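Local coordinates for member of s1p family of ribosomal proteins (Pyrococcus furiosus, PDB 5YH1), which probably acts as an exonuclease that binds nucleic acid, this chain being the manganese-binding DHH domain part of a longer protein, at residues D17-P22 / I83-P88; M42-M47 / K157-D162; V73-A78 / R208-E213; F118-H123 / D128-V133. All coordinates share one frame; numbering follows the deposited sequence.

Interaction 1 of 4, residues D17-P22 / I83-P88; sequences DRRAQP and IEKVAP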
# COMPACT_ATOMS: atom_id res chain seq x y z
N ASP A 17 -40.45 5.12 -10.95
CA ASP A 17 -41.05 4.12 -10.05
C ASP A 17 -41.70 2.97 -10.82
O ASP A 17 -41.51 1.81 -10.48
CB ASP A 17 -42.11 4.75 -9.15
CG ASP A 17 -41.52 5.60 -8.05
OD1 ASP A 17 -40.29 5.57 -7.86
OD2 ASP A 17 -42.29 6.31 -7.36
N ARG A 18 -42.45 3.31 -11.86
CA ARG A 18 -43.17 2.32 -12.65
C ARG A 18 -42.18 1.44 -13.40
O ARG A 18 -42.24 0.22 -13.29
CB ARG A 18 -44.14 3.00 -13.62
CG ARG A 18 -45.19 2.07 -14.22
CD ARG A 18 -46.05 2.83 -15.22
NE ARG A 18 -47.19 2.04 -15.73
CZ ARG A 18 -47.15 1.21 -16.77
NH1 ARG A 18 -46.03 1.00 -17.46
NH2 ARG A 18 -48.26 0.57 -17.13
N ARG A 19 -41.26 2.05 -14.15
CA ARG A 19 -40.31 1.26 -14.93
C ARG A 19 -39.36 0.41 -14.07
O ARG A 19 -38.92 -0.66 -14.51
CB ARG A 19 -39.47 2.12 -15.88
CG ARG A 19 -38.86 1.26 -16.98
CD ARG A 19 -37.80 1.95 -17.79
NE ARG A 19 -37.07 0.98 -18.61
CZ ARG A 19 -36.20 1.31 -19.56
NH1 ARG A 19 -35.95 2.58 -19.85
NH2 ARG A 19 -35.59 0.35 -20.25
N ALA A 20 -39.03 0.88 -12.88
CA ALA A 20 -38.10 0.18 -12.00
C ALA A 20 -38.69 -1.10 -11.41
O ALA A 20 -37.94 -2.00 -11.04
CB ALA A 20 -37.63 1.09 -10.88
N GLN A 21 -40.02 -1.18 -11.31
CA GLN A 21 -40.68 -2.37 -10.78
C GLN A 21 -40.16 -3.59 -11.52
O GLN A 21 -40.23 -3.63 -12.73
CB GLN A 21 -42.20 -2.30 -10.99
CG GLN A 21 -42.92 -1.33 -10.08
CD GLN A 21 -42.82 -1.72 -8.61
OE1 GLN A 21 -42.70 -2.89 -8.27
NE2 GLN A 21 -42.86 -0.72 -7.74
N PRO A 22 -39.63 -4.57 -10.79
CA PRO A 22 -39.21 -5.80 -11.45
C PRO A 22 -40.38 -6.75 -11.72
O PRO A 22 -41.37 -6.72 -10.99
CB PRO A 22 -38.25 -6.42 -10.44
CG PRO A 22 -38.80 -5.99 -9.12
CD PRO A 22 -39.39 -4.61 -9.33
N ILE A 83 -27.38 -0.25 -17.77
CA ILE A 83 -26.71 1.05 -17.79
C ILE A 83 -26.39 1.45 -19.23
O ILE A 83 -26.58 2.61 -19.61
CB ILE A 83 -25.42 1.05 -16.94
CG1 ILE A 83 -25.78 0.99 -15.46
CG2 ILE A 83 -24.56 2.28 -17.25
CD1 ILE A 83 -24.59 0.77 -14.54
N GLU A 84 -25.91 0.50 -20.02
CA GLU A 84 -25.53 0.77 -21.40
C GLU A 84 -26.72 1.06 -22.32
O GLU A 84 -26.58 1.85 -23.26
CB GLU A 84 -24.64 -0.35 -21.97
CG GLU A 84 -23.25 -0.34 -21.33
CD GLU A 84 -22.27 -1.31 -21.96
OE1 GLU A 84 -22.69 -2.43 -22.33
OE2 GLU A 84 -21.08 -0.94 -22.08
N LYS A 85 -27.88 0.47 -22.04
CA LYS A 85 -29.06 0.73 -22.87
C LYS A 85 -29.68 2.11 -22.59
O LYS A 85 -30.28 2.70 -23.48
CB LYS A 85 -30.09 -0.40 -22.77
CG LYS A 85 -31.17 -0.23 -21.72
CD LYS A 85 -32.37 -1.13 -22.00
CE LYS A 85 -31.98 -2.60 -22.06
NZ LYS A 85 -33.15 -3.50 -21.84
N VAL A 86 -29.56 2.62 -21.36
CA VAL A 86 -30.16 3.92 -21.02
C VAL A 86 -29.21 5.11 -21.10
O VAL A 86 -29.66 6.25 -21.13
CB VAL A 86 -30.85 3.91 -19.63
CG1 VAL A 86 -31.83 2.75 -19.54
CG2 VAL A 86 -29.85 3.87 -18.49
N ALA A 87 -27.91 4.86 -21.15
CA ALA A 87 -26.94 5.95 -21.19
C ALA A 87 -26.52 6.26 -22.62
O ALA A 87 -26.17 5.35 -23.38
CB ALA A 87 -25.72 5.60 -20.36
N PRO A 88 -26.52 7.55 -23.00
CA PRO A 88 -25.99 7.93 -24.32
C PRO A 88 -24.47 7.75 -24.39
O PRO A 88 -23.95 7.25 -25.39
CB PRO A 88 -26.38 9.40 -24.45
CG PRO A 88 -26.51 9.90 -23.05
CD PRO A 88 -26.93 8.73 -22.21
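The helical layer on one face of the DHH domain's parallel sheet has a sparse outer margin, where Arg19, near the end of helix 2-20, spans the gap to Lys85 and Val86 at the end of helix 66-86. Two helix termini can be linked this way by one long side chain: the nearest backbone pair, Arg19 CA and Val86 CA, is 12.1 Å apart, and only about 82 Å² is buried in all. With CG opposite its backbone N (chi1 -160°) and the chain straight from there to NE, Arg19 carries its guanidinium almost the whole way across. The two terminal nitrogens then meet different neighbours. Arg19 NH2 comes to 4.0 Å from Lys85 CD, which lies at the edge of the guanidinium near its plane, so the lysine offers a methylene and not its ammonium. Bent at chi3, the lysine still leaves its NZ 4.8 Å from Arg19 NH2, a like-charge approach that probably weakens the contact. Phe53 of helix 32-53 may compensate: it makes a cation-pi interaction with Arg19 and also touches Val86. The carbonyls of Arg19 and Ala20, at the end of helix 2-20, accept hydrogen bonds from Arg49 of helix 32-53. Because Arg19 also touches a neighbouring molecule in the crystal, its reach may partly reflect packing there. On the valine side the two side chains run past one another in opposite directions, and Val86 CG1 approaches Arg19 NH1 obliquely at 4.1 Å.

Interaction 2 of 4, residues M42-M47 / K157-D162; sequences MKAAFM and KIVVID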
# COMPACT_ATOMS: atom_id res chain seq x y z
N MSE A 42 -37.29 -8.43 -4.32
CA MSE A 42 -37.91 -7.56 -5.32
C MSE A 42 -37.67 -6.10 -5.00
O MSE A 42 -37.47 -5.30 -5.90
CB MSE A 42 -39.41 -7.85 -5.47
CG MSE A 42 -39.59 -9.17 -6.21
SE MSE A 42 -41.49 -9.61 -6.55
CE MSE A 42 -41.74 -8.57 -8.21
N LYS A 43 -37.67 -5.74 -3.73
CA LYS A 43 -37.31 -4.39 -3.31
C LYS A 43 -35.86 -4.04 -3.66
O LYS A 43 -35.58 -2.96 -4.18
CB LYS A 43 -37.54 -4.21 -1.82
CG LYS A 43 -37.31 -2.79 -1.32
CD LYS A 43 -37.69 -2.69 0.15
CE LYS A 43 -37.46 -1.29 0.71
NZ LYS A 43 -37.64 -1.33 2.19
N ALA A 44 -34.94 -4.97 -3.39
CA ALA A 44 -33.52 -4.77 -3.74
C ALA A 44 -33.37 -4.49 -5.23
O ALA A 44 -32.68 -3.56 -5.64
CB ALA A 44 -32.69 -5.98 -3.33
N ALA A 45 -34.04 -5.31 -6.04
CA ALA A 45 -33.97 -5.17 -7.49
C ALA A 45 -34.62 -3.88 -7.96
O ALA A 45 -34.13 -3.24 -8.88
CB ALA A 45 -34.61 -6.37 -8.17
N PHE A 46 -35.72 -3.50 -7.32
CA PHE A 46 -36.36 -2.21 -7.59
C PHE A 46 -35.39 -1.05 -7.36
O PHE A 46 -35.24 -0.18 -8.22
CB PHE A 46 -37.62 -2.03 -6.73
CG PHE A 46 -38.17 -0.63 -6.75
CD1 PHE A 46 -39.01 -0.21 -7.77
CD2 PHE A 46 -37.83 0.29 -5.76
CE1 PHE A 46 -39.51 1.09 -7.80
CE2 PHE A 46 -38.32 1.59 -5.79
CZ PHE A 46 -39.16 1.99 -6.81
N MSE A 47 -34.74 -1.04 -6.20
CA MSE A 47 -33.82 0.06 -5.87
C MSE A 47 -32.65 0.12 -6.82
O MSE A 47 -32.25 1.20 -7.25
CB MSE A 47 -33.34 -0.08 -4.43
CG MSE A 47 -34.44 0.39 -3.49
SE MSE A 47 -33.92 0.07 -1.62
CE MSE A 47 -32.64 1.57 -1.50
N LYS A 157 -28.46 5.76 0.20
CA LYS A 157 -29.29 4.56 0.33
C LYS A 157 -28.45 3.31 0.17
O LYS A 157 -27.47 3.31 -0.57
CB LYS A 157 -30.45 4.60 -0.66
CG LYS A 157 -31.41 5.72 -0.33
CD LYS A 157 -32.61 5.72 -1.26
CE LYS A 157 -33.63 6.75 -0.81
NZ LYS A 157 -34.76 6.81 -1.77
N ILE A 158 -28.82 2.27 0.91
CA ILE A 158 -27.97 1.13 1.12
C ILE A 158 -28.78 -0.16 0.95
O ILE A 158 -29.81 -0.34 1.60
CB ILE A 158 -27.34 1.15 2.54
CG1 ILE A 158 -26.55 2.44 2.77
CG2 ILE A 158 -26.44 -0.05 2.74
CD1 ILE A 158 -26.19 2.69 4.22
N VAL A 159 -28.30 -1.03 0.06
CA VAL A 159 -28.83 -2.39 -0.11
C VAL A 159 -27.82 -3.39 0.43
O VAL A 159 -26.63 -3.32 0.10
CB VAL A 159 -29.11 -2.68 -1.60
CG1 VAL A 159 -29.51 -4.15 -1.82
CG2 VAL A 159 -30.19 -1.74 -2.13
N VAL A 160 -28.28 -4.31 1.28
CA VAL A 160 -27.44 -5.40 1.77
C VAL A 160 -27.97 -6.76 1.32
O VAL A 160 -29.16 -7.06 1.52
CB VAL A 160 -27.36 -5.40 3.30
CG1 VAL A 160 -26.42 -6.53 3.76
CG2 VAL A 160 -26.89 -4.05 3.83
N ILE A 161 -27.09 -7.56 0.73
CA ILE A 161 -27.36 -8.95 0.35
C ILE A 161 -26.29 -9.83 1.02
O ILE A 161 -25.15 -9.89 0.55
CB ILE A 161 -27.32 -9.15 -1.18
CG1 ILE A 161 -28.34 -8.23 -1.87
CG2 ILE A 161 -27.60 -10.60 -1.53
CD1 ILE A 161 -28.13 -8.10 -3.36
N ASP A 162 -26.65 -10.48 2.11
CA ASP A 162 -25.70 -11.20 2.93
C ASP A 162 -26.36 -12.45 3.53
O ASP A 162 -27.58 -12.59 3.49
CB ASP A 162 -25.17 -10.25 4.02
CG ASP A 162 -23.92 -10.75 4.70
OD1 ASP A 162 -23.33 -11.76 4.25
OD2 ASP A 162 -23.52 -10.11 5.71
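Met47, Val159 and Ala44 carry this helix-on-sheet contact, in which helix 32-53 packs against strand 158-161 of the five-stranded parallel sheet of the DHH domain. It illustrates the layering of an alpha/beta fold: alternate strand residues serve opposite faces, so Val159 turns to this helix while Ile158 and Val160 meet helix 145-152 on the other side. Ala44 sits one helical turn before Met47, and its small side chain lets the backbones close to 6.4 Å between Ala44 CA and Val159 CA. The valine is shared between the two turns by its branches. CG1, opposite the backbone N (chi1 173°), meets Ala44 CB at 4.0 Å, while CG2 lies 4.2 Å from Met47 CE and touches the selenium too. Met47 is a selenomethionine, and the bend about its last torsion (chi3 76°) turns the methyl toward the start of the strand; the Met47 and Val159 side chains run past each other in opposite directions. Val183 of the adjoining edge strand touches both Met47 and Val159, continuing the apolar layer. At the exposed margin the extended Lys157 chain crosses Met47 at about a right angle, so that Met47 CE lies 3.8 Å from Lys157 CB.

Interaction 3 of 4, residues V73-A78 / R208-E213; sequences VALETA and RYINPE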
# COMPACT_ATOMS: atom_id res chain seq x y z
N VAL A 73 -20.09 -10.35 -9.19
CA VAL A 73 -20.04 -10.43 -10.65
C VAL A 73 -21.41 -10.77 -11.23
O VAL A 73 -21.78 -10.27 -12.28
CB VAL A 73 -18.94 -11.42 -11.14
CG1 VAL A 73 -19.00 -11.59 -12.66
CG2 VAL A 73 -17.58 -10.91 -10.74
N ALA A 74 -22.17 -11.61 -10.53
CA ALA A 74 -23.57 -11.86 -10.91
C ALA A 74 -24.34 -10.54 -11.06
O ALA A 74 -24.98 -10.29 -12.08
CB ALA A 74 -24.26 -12.76 -9.90
N LEU A 75 -24.26 -9.69 -10.03
CA LEU A 75 -24.98 -8.42 -10.04
C LEU A 75 -24.47 -7.47 -11.12
O LEU A 75 -25.26 -6.84 -11.83
CB LEU A 75 -24.93 -7.77 -8.66
CG LEU A 75 -25.70 -8.59 -7.62
CD1 LEU A 75 -25.28 -8.25 -6.20
CD2 LEU A 75 -27.21 -8.42 -7.80
N GLU A 76 -23.15 -7.39 -11.26
CA GLU A 76 -22.53 -6.56 -12.30
C GLU A 76 -22.99 -6.97 -13.71
O GLU A 76 -23.26 -6.11 -14.57
CB GLU A 76 -20.99 -6.61 -12.19
CG GLU A 76 -20.24 -5.95 -13.34
CD GLU A 76 -18.72 -5.83 -13.12
OE1 GLU A 76 -18.02 -5.55 -14.10
OE2 GLU A 76 -18.22 -5.99 -11.99
N THR A 77 -23.09 -8.28 -13.93
CA THR A 77 -23.47 -8.81 -15.23
C THR A 77 -24.90 -8.40 -15.63
O THR A 77 -25.17 -8.16 -16.80
CB THR A 77 -23.31 -10.35 -15.24
OG1 THR A 77 -21.96 -10.68 -14.92
CG2 THR A 77 -23.66 -10.95 -16.60
N ALA A 78 -25.79 -8.30 -14.65
CA ALA A 78 -27.16 -7.82 -14.88
C ALA A 78 -27.24 -6.29 -15.02
O ALA A 78 -28.01 -5.77 -15.82
CB ALA A 78 -28.05 -8.27 -13.73
N ARG A 208 -31.38 -11.73 -11.47
CA ARG A 208 -32.43 -12.13 -12.40
C ARG A 208 -33.63 -11.17 -12.35
O ARG A 208 -34.22 -10.86 -13.39
CB ARG A 208 -32.89 -13.57 -12.12
CG ARG A 208 -31.85 -14.63 -12.45
CD ARG A 208 -32.28 -16.04 -12.04
NE ARG A 208 -33.58 -16.36 -12.62
CZ ARG A 208 -34.75 -16.30 -11.99
NH1 ARG A 208 -34.84 -15.97 -10.70
NH2 ARG A 208 -35.86 -16.57 -12.65
N TYR A 209 -33.97 -10.68 -11.16
CA TYR A 209 -35.01 -9.66 -11.04
C TYR A 209 -34.56 -8.30 -11.60
O TYR A 209 -35.37 -7.57 -12.17
CB TYR A 209 -35.47 -9.51 -9.59
CG TYR A 209 -36.36 -10.64 -9.13
CD1 TYR A 209 -35.82 -11.86 -8.76
CD2 TYR A 209 -37.74 -10.49 -9.08
CE1 TYR A 209 -36.62 -12.90 -8.33
CE2 TYR A 209 -38.55 -11.53 -8.66
CZ TYR A 209 -37.98 -12.74 -8.29
OH TYR A 209 -38.76 -13.80 -7.86
N ILE A 210 -33.28 -7.97 -11.44
CA ILE A 210 -32.77 -6.73 -12.01
C ILE A 210 -32.85 -6.78 -13.52
O ILE A 210 -33.29 -5.81 -14.14
CB ILE A 210 -31.30 -6.45 -11.57
CG1 ILE A 210 -31.27 -6.10 -10.08
CG2 ILE A 210 -30.70 -5.32 -12.38
CD1 ILE A 210 -29.90 -6.25 -9.45
N ASN A 211 -32.41 -7.89 -14.11
CA ASN A 211 -32.33 -8.01 -15.56
C ASN A 211 -32.56 -9.45 -16.02
O ASN A 211 -31.61 -10.21 -16.20
CB ASN A 211 -30.97 -7.49 -16.06
CG ASN A 211 -30.89 -7.41 -17.57
OD1 ASN A 211 -31.83 -7.76 -18.27
ND2 ASN A 211 -29.77 -6.93 -18.07
N PRO A 212 -33.83 -9.83 -16.24
CA PRO A 212 -34.13 -11.22 -16.62
C PRO A 212 -33.37 -11.75 -17.84
O PRO A 212 -33.17 -12.94 -17.95
CB PRO A 212 -35.65 -11.19 -16.87
CG PRO A 212 -36.15 -10.10 -15.98
CD PRO A 212 -35.07 -9.05 -16.01
N GLU A 213 -32.92 -10.87 -18.74
CA GLU A 213 -32.19 -11.30 -19.93
C GLU A 213 -30.84 -11.99 -19.67
O GLU A 213 -30.35 -12.69 -20.54
CB GLU A 213 -31.95 -10.14 -20.90
CG GLU A 213 -32.99 -10.00 -22.00
CD GLU A 213 -34.09 -9.01 -21.66
OE1 GLU A 213 -34.11 -7.93 -22.29
OE2 GLU A 213 -34.92 -9.31 -20.77
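Leu75 lays its CD2 methyl against the far end of Ile210, with Leu75 CD2 3.8 Å from Ile210 CD1 and the two side chains crossing at about a right angle. The isoleucine works with both branches: while CG1 carries CD1 to the leucine, Ile210 CG2 settles 4.2 Å from Ala78 CB, one helical turn further on. That alanine also receives Asn211, whose CB is 3.8 Å from Ala78 CB. With its CG opposite the backbone N (chi1 -172°), Asn211 brings its amide to the backbone carbonyl of Ala78, and ND2 donates to Ala78 O over 3.1 Å in a fairly straight bond of 160°. The approach is in the carbonyl plane, on a lone pair, and the acceptor in turn lies close to the amide plane. This is close helix-helix packing within the DHH domain, between helix 66-86, whose first turn carries the manganese ligand Asp67, and the last turn of helix 199-210. The Leu75 side chain is about 9 Å from that of the ligand Asp137 and about 12 Å from the bound manganese, so the packing is near the site but makes no part of it. Asn211 is the residue at which helix 199-210 breaks off, and its OD1 accepts a weak bond from Glu213 N, closing an Asx turn. A leucine here has neither amide atom, and would probably leave Ala78 O without its side-chain donor and Glu213 N without its weak OD1 acceptor. Within helix 66-86, Thr77 folds back on its own turn, and OG1 donates to Val73 O over 2.7 Å, from above the carbonyl plane.

Interaction 4 of 4, residues F118-H123 / D128-V133; sequences FMMEDH and DELPLV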
# COMPACT_ATOMS: atom_id res chain seq x y z
N PHE A 118 -14.36 9.40 -2.67
CA PHE A 118 -14.52 9.22 -4.11
C PHE A 118 -15.88 9.71 -4.60
O PHE A 118 -15.96 10.41 -5.60
CB PHE A 118 -14.31 7.75 -4.51
CG PHE A 118 -12.87 7.37 -4.75
CD1 PHE A 118 -11.82 7.95 -4.03
CD2 PHE A 118 -12.55 6.41 -5.71
CE1 PHE A 118 -10.50 7.58 -4.26
CE2 PHE A 118 -11.23 6.04 -5.94
CZ PHE A 118 -10.20 6.63 -5.22
N MSE A 119 -16.96 9.35 -3.90
CA MSE A 119 -18.31 9.77 -4.33
C MSE A 119 -18.48 11.27 -4.21
O MSE A 119 -19.15 11.89 -5.04
CB MSE A 119 -19.42 9.00 -3.60
CG MSE A 119 -19.66 9.54 -2.19
SE MSE A 119 -21.04 8.58 -1.15
CE MSE A 119 -20.28 6.77 -1.09
N MSE A 120 -17.88 11.88 -3.19
CA MSE A 120 -17.99 13.33 -3.01
C MSE A 120 -17.20 14.06 -4.08
O MSE A 120 -17.62 15.13 -4.53
CB MSE A 120 -17.55 13.73 -1.60
CG MSE A 120 -18.61 13.42 -0.55
SE MSE A 120 -20.32 14.33 -0.95
CE MSE A 120 -19.66 16.19 -1.01
N GLU A 121 -16.09 13.50 -4.54
CA GLU A 121 -15.36 14.12 -5.65
C GLU A 121 -16.18 14.11 -6.94
O GLU A 121 -16.25 15.12 -7.63
CB GLU A 121 -14.02 13.45 -5.90
CG GLU A 121 -13.31 14.07 -7.10
CD GLU A 121 -11.85 13.73 -7.19
OE1 GLU A 121 -11.19 13.57 -6.15
OE2 GLU A 121 -11.35 13.64 -8.32
N ASP A 122 -16.77 12.97 -7.29
CA ASP A 122 -17.62 12.89 -8.48
C ASP A 122 -18.82 13.83 -8.36
O ASP A 122 -19.22 14.45 -9.35
CB ASP A 122 -18.10 11.45 -8.71
CG ASP A 122 -17.02 10.56 -9.28
OD1 ASP A 122 -15.96 11.05 -9.73
OD2 ASP A 122 -17.22 9.34 -9.28
N HIS A 123 -19.40 13.91 -7.17
CA HIS A 123 -20.49 14.83 -6.92
C HIS A 123 -20.08 16.28 -7.20
O HIS A 123 -20.70 16.95 -8.01
CB HIS A 123 -20.95 14.69 -5.47
CG HIS A 123 -22.14 15.53 -5.13
ND1 HIS A 123 -23.35 15.38 -5.77
CD2 HIS A 123 -22.31 16.52 -4.22
CE1 HIS A 123 -24.22 16.24 -5.25
NE2 HIS A 123 -23.61 16.94 -4.32
N ASP A 128 -22.42 14.48 -10.43
CA ASP A 128 -23.08 13.19 -10.21
C ASP A 128 -23.89 13.19 -8.92
O ASP A 128 -23.48 13.78 -7.92
CB ASP A 128 -22.05 12.05 -10.09
CG ASP A 128 -21.32 11.78 -11.38
OD1 ASP A 128 -21.86 12.04 -12.46
OD2 ASP A 128 -20.18 11.29 -11.31
N GLU A 129 -25.03 12.51 -8.94
CA GLU A 129 -25.74 12.21 -7.71
C GLU A 129 -24.89 11.28 -6.85
O GLU A 129 -24.00 10.58 -7.35
CB GLU A 129 -27.07 11.52 -8.01
CG GLU A 129 -28.06 12.37 -8.79
CD GLU A 129 -28.80 13.34 -7.91
OE1 GLU A 129 -28.17 14.26 -7.35
OE2 GLU A 129 -30.04 13.20 -7.76
N LEU A 130 -25.16 11.27 -5.55
CA LEU A 130 -24.52 10.33 -4.65
C LEU A 130 -25.04 8.92 -4.95
O LEU A 130 -26.20 8.74 -5.34
CB LEU A 130 -24.77 10.71 -3.20
CG LEU A 130 -24.22 12.07 -2.77
CD1 LEU A 130 -24.49 12.27 -1.29
CD2 LEU A 130 -22.74 12.24 -3.07
N PRO A 131 -24.18 7.91 -4.81
CA PRO A 131 -24.53 6.58 -5.32
C PRO A 131 -25.48 5.80 -4.43
O PRO A 131 -25.68 6.15 -3.27
CB PRO A 131 -23.18 5.86 -5.35
CG PRO A 131 -22.36 6.56 -4.32
CD PRO A 131 -22.78 7.99 -4.39
N LEU A 132 -26.09 4.78 -5.02
CA LEU A 132 -26.68 3.69 -4.28
C LEU A 132 -25.53 2.76 -3.93
O LEU A 132 -24.72 2.41 -4.79
CB LEU A 132 -27.71 2.94 -5.14
CG LEU A 132 -28.36 1.69 -4.55
CD1 LEU A 132 -29.29 2.08 -3.42
CD2 LEU A 132 -29.11 0.91 -5.62
N VAL A 133 -25.45 2.39 -2.66
CA VAL A 133 -24.44 1.46 -2.17
C VAL A 133 -25.07 0.08 -1.96
O VAL A 133 -26.08 -0.06 -1.25
CB VAL A 133 -23.82 1.97 -0.86
CG1 VAL A 133 -22.85 0.96 -0.28
CG2 VAL A 133 -23.10 3.30 -1.10
O HOH W 1 -21.23 10.55 -6.49
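His123 ND1 donates to Asp128 O over 2.7 Å at 164°, tying helix 109-126 to the turn that leads into strand 132-136, the second strand of a beta-alpha-beta crossover whose helix is 109-126. The acceptor lies in the imidazole plane and meets the N-H nearly along the C=O axis, so the bond helps to fix the ring's rotation. A weak bond of 3.4 Å from Asp128 N to Asp122 O reinforces the turn, and a water donates to both Met119 O and Glu129 O, at 2.9 Å from each. Nearby, Asp122 OD2 and Asp128 OD2 stand 4.1 Å apart, their carboxylates almost perpendicular; His95 NE2, hydrogen-bonded to Asp128 OD2, probably eases this like-charge pair. An alanine in place of the histidine has no ring nitrogen to offer, and would probably leave Asp128 O without its partner and the turn less firmly held to the helix. Further in, Leu130 CD2 lodges between helical turns, 3.9 Å from His123 CB and 3.8 Å from the selenium of Met120. Met119, also a selenomethionine, has CG wedged between backbone N and carbonyl carbon (chi1 78°); it lies across the proline ring, Met119 CB touching Pro131 CD at 3.6 Å.

All four contacts build the DHH domain around one parallel sheet. Interactions 1, 2 and 3 lie together, with centres 13 to 16 Å apart, and their segments alternate along the chain, so helices 2-20, 32-53, 66-86 and 199-210 interlock across long sequence gaps. Interactions 1 and 3 share helix 66-86, and Tyr209 packs on Met42 and Ala45 to join interactions 2 and 3. Interaction 4, a local helix-to-strand turn, falls in sequence between the two halves of interaction 2. The two meet in the sheet, where strands 132-136 and 158-161 are neighbours and Val133 bonds to Lys157 and Val159. Helices thus pack both faces of the sheet in the manganese-binding domain.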